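Local coordinates for photosystem II assembly protein Ycf48 (Thermosynechococcus elongatus, PDB 5OJ5) that probably acts early in photosystem II assembly and in replacing photodamaged D1, and binds the C-terminal extension of the D1 precursor, at residues 49-54 and 332-337. Residues are numbered along the deposited sequence; the frame is centred on the assembly and turned at random. Where two conformers were deposited one is given.
Sequences AIQLPT and KGILLR
Ile50 and Leu335 form the hydrogen-bonded antiparallel pair that joins the N-terminal strand 47-51 to the C-terminal strand 334-338, the closure by which the seven-bladed beta-propeller completes its ring. Strand 47-51 becomes the outermost strand of a blade whose other three, 317-320, 325-329 and 334-338, come from the end of the chain. The pair is tied both ways, Ile50 N giving to Leu335 O at 2.8 Å and Leu335 N to Ile50 O at 2.9 Å, both nearly straight. Ladder bonding runs on past the strand end, where Leu52 N reaches Gly333 O at 2.8 Å.

Apolar contacts lie on both faces of the sheet. On the face of Ile50 and Leu335, CB of Ile50 meets CB of Leu335 at 4.1 Å; Leu52 and Leu335 also pack on Trp88, and Leu52 on Ile58 and Leu335 on Met61 of strand 58-63 in the adjacent blade. Ile50 CG1 stands anti to its carbonyl carbon (chi1 -67°), and the chain ends with CD1 3.8 Å from Arg337 CB and at the edge of the guanidinium, whose NE forms a salt bridge with Glu48. On the other face, Leu336 CD2 rests against CA and CB of Ala49.

The polar side-chain link comes from Gln51. A bend at chi2 (67°) sets its CD; OE1 lies near Ile334 CG1, while NE2 donates to Leu52 O within its own segment and, across the contact, to Lys332 O at 3.1 Å. That second bond is almost linear (175°), lies in the Gln51 amide plane and meets a lone pair of the Lys332 carbonyl.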
ATOM      1  N   ALA A  49      11.766  12.516   8.587  1.00 15.63           N
ATOM      2  CA  ALA A  49      10.380  12.940   8.659  1.00 15.77           C
ATOM      3  C   ALA A  49      10.185  14.220   7.856  1.00 15.73           C
ATOM      4  O   ALA A  49      10.976  15.152   7.954  1.00 18.06           O
ATOM      5  CB  ALA A  49       9.934  13.169  10.100  1.00 18.33           C
ATOM      6  N   ILE A  50       9.158  14.239   7.040  1.00 14.39           N
ATOM      7  CA  ILE A  50       8.735  15.373   6.217  1.00 14.36           C
ATOM      8  C   ILE A  50       7.299  15.686   6.603  1.00 13.48           C
ATOM      9  O   ILE A  50       6.457  14.791   6.743  1.00 15.60           O
ATOM     10  CB  ILE A  50       8.825  15.010   4.711  1.00 16.47           C
ATOM     11  CG1 ILE A  50      10.292  14.819   4.284  1.00 19.10           C
ATOM     12  CG2 ILE A  50       8.133  16.097   3.846  1.00 19.16           C
ATOM     13  CD1 ILE A  50      10.474  14.258   2.905  1.00 21.27           C
ATOM     14  N   GLN A  51       7.011  16.973   6.741  1.00 13.18           N
ATOM     15  CA  GLN A  51       5.633  17.425   6.835  1.00 12.89           C
ATOM     16  C   GLN A  51       5.197  17.940   5.472  1.00 11.66           C
ATOM     17  O   GLN A  51       5.723  18.943   4.986  1.00 12.99           O
ATOM     18  CB  GLN A  51       5.508  18.523   7.893  1.00 13.71           C
ATOM     19  CG  GLN A  51       4.082  19.107   7.951  1.00 13.69           C
ATOM     20  CD  GLN A  51       3.076  18.093   8.465  1.00 13.61           C
ATOM     21  OE1 GLN A  51       3.269  17.477   9.531  1.00 15.81           O
ATOM     22  NE2 GLN A  51       1.974  17.941   7.744  1.00 13.83           N
ATOM     23  N   LEU A  52       4.242  17.259   4.849  1.00 11.61           N
ATOM     24  CA  LEU A  52       3.694  17.749   3.602  1.00 11.43           C
ATOM     25  C   LEU A  52       2.873  19.008   3.863  1.00 11.13           C
ATOM     26  O   LEU A  52       2.396  19.246   4.980  1.00 12.18           O
ATOM     27  CB  LEU A  52       2.777  16.690   3.021  1.00 11.98           C
ATOM     28  CG  LEU A  52       3.515  15.415   2.573  1.00 12.17           C
ATOM     29  CD1 LEU A  52       2.469  14.321   2.248  1.00 14.35           C
ATOM     30  CD2 LEU A  52       4.395  15.679   1.381  1.00 13.89           C
ATOM     31  N   PRO A  53       2.609  19.798   2.818  1.00 11.74           N
ATOM     32  CA  PRO A  53       1.788  21.021   2.965  1.00 12.21           C
ATOM     33  C   PRO A  53       0.294  20.693   2.945  1.00 12.08           C
ATOM     34  O   PRO A  53      -0.472  21.187   2.106  1.00 13.01           O
ATOM     35  CB  PRO A  53       2.246  21.856   1.767  1.00 14.10           C
ATOM     36  CG  PRO A  53       2.612  20.858   0.742  1.00 13.77           C
ATOM     37  CD  PRO A  53       3.288  19.745   1.505  1.00 12.53           C
ATOM     38  N   THR A  54      -0.112  19.853   3.895  1.00 12.18           N
ATOM     39  CA  THR A  54      -1.481  19.417   4.094  1.00 12.45           C
ATOM     40  C   THR A  54      -1.565  18.785   5.469  1.00 12.03           C
ATOM     41  O   THR A  54      -0.549  18.361   6.020  1.00 13.36           O
ATOM     42  CB  THR A  54      -1.935  18.401   3.040  1.00 12.45           C
ATOM     43  OG1 THR A  54      -3.338  18.183   3.217  1.00 13.20           O
ATOM     44  CG2 THR A  54      -1.202  17.050   3.170  1.00 13.69           C
ATOM     45  N   LYS A 332      -1.964  12.825   8.923  1.00 17.34           N
ATOM     46  CA  LYS A 332      -1.940  14.274   8.981  1.00 16.72           C
ATOM     47  C   LYS A 332      -0.805  14.875   8.167  1.00 14.99           C
ATOM     48  O   LYS A 332      -0.165  15.852   8.571  1.00 16.03           O
ATOM     49  CB  LYS A 332      -1.924  14.785  10.422  1.00 20.55           C
ATOM     50  CG  LYS A 332      -0.578  14.933  11.187  1.00 28.89           C
ATOM     51  CD  LYS A 332      -0.695  15.244  12.680  1.00 32.61           C
ATOM     52  CE  LYS A 332       0.668  15.083  13.244  1.00 34.23           C
ATOM     53  NZ  LYS A 332       0.909  16.412  13.769  1.00 35.72           N
ATOM     54  N   GLY A 333      -0.540  14.305   7.005  1.00 14.35           N
ATOM     55  CA  GLY A 333       0.479  14.845   6.131  1.00 13.54           C
ATOM     56  C   GLY A 333       1.904  14.471   6.451  1.00 13.45           C
ATOM     57  O   GLY A 333       2.829  14.980   5.802  1.00 13.70           O
ATOM     58  N   ILE A 334       2.114  13.604   7.417  1.00 14.45           N
ATOM     59  CA  ILE A 334       3.457  13.161   7.756  1.00 14.75           C
ATOM     60  C   ILE A 334       3.894  12.066   6.791  1.00 13.11           C
ATOM     61  O   ILE A 334       3.139  11.120   6.497  1.00 14.14           O
ATOM     62  CB  ILE A 334       3.487  12.648   9.197  1.00 16.48           C
ATOM     63  CG1 ILE A 334       3.235  13.837  10.161  1.00 20.01           C
ATOM     64  CG2 ILE A 334       4.820  11.907   9.487  1.00 18.15           C
ATOM     65  CD1 ILE A 334       3.005  13.435  11.579  1.00 21.08           C
ATOM     66  N   LEU A 335       5.117  12.217   6.289  1.00 12.77           N
ATOM     67  CA  LEU A 335       5.806  11.261   5.454  0.51 12.35           C
ATOM     68  C   LEU A 335       7.145  10.929   6.114  1.00 12.44           C
ATOM     69  O   LEU A 335       7.773  11.825   6.630  1.00 16.80           O
ATOM     70  CB  LEU A 335       5.980  12.056   4.146  0.51 14.04           C
ATOM     71  CG  LEU A 335       6.435  11.270   2.945  0.51 14.69           C
ATOM     72  CD1 LEU A 335       5.476  10.129   2.637  0.51 14.31           C
ATOM     73  CD2 LEU A 335       6.518  12.228   1.752  0.51 15.82           C
ATOM     74  N   LEU A 336       7.606   9.694   6.031  1.00 11.11           N
ATOM     75  CA  LEU A 336       9.030   9.438   6.234  1.00 10.80           C
ATOM     76  C   LEU A 336       9.642   9.116   4.888  1.00 10.74           C
ATOM     77  O   LEU A 336       9.027   8.400   4.077  1.00 11.27           O
ATOM     78  CB  LEU A 336       9.274   8.260   7.170  1.00 11.52           C
ATOM     79  CG  LEU A 336       8.530   8.279   8.505  1.00 13.24           C
ATOM     80  CD1 LEU A 336       8.887   7.003   9.307  1.00 13.99           C
ATOM     81  CD2 LEU A 336       8.784   9.530   9.253  1.00 15.81           C
ATOM     82  N   ARG A 337      10.855   9.604   4.645  1.00 10.69           N
ATOM     83  CA  ARG A 337      11.584   9.392   3.393  1.00 11.12           C
ATOM     84  C   ARG A 337      12.892   8.658   3.692  1.00 11.10           C
ATOM     85  O   ARG A 337      13.629   9.028   4.609  1.00 12.04           O
ATOM     86  CB  ARG A 337      11.893  10.724   2.709  1.00 12.43           C
ATOM     87  CG  ARG A 337      12.626  10.560   1.378  1.00 13.41           C
ATOM     88  CD  ARG A 337      12.781  11.913   0.693  1.00 15.90           C
ATOM     89  NE  ARG A 337      13.890  12.647   1.267  1.00 19.10           N
ATOM     90  CZ  ARG A 337      15.154  12.564   0.844  1.00 21.06           C
ATOM     91  NH1 ARG A 337      15.497  11.776  -0.152  1.00 20.52           N
ATOM     92  NH2 ARG A 337      16.091  13.250   1.451  1.00 23.12           N
TER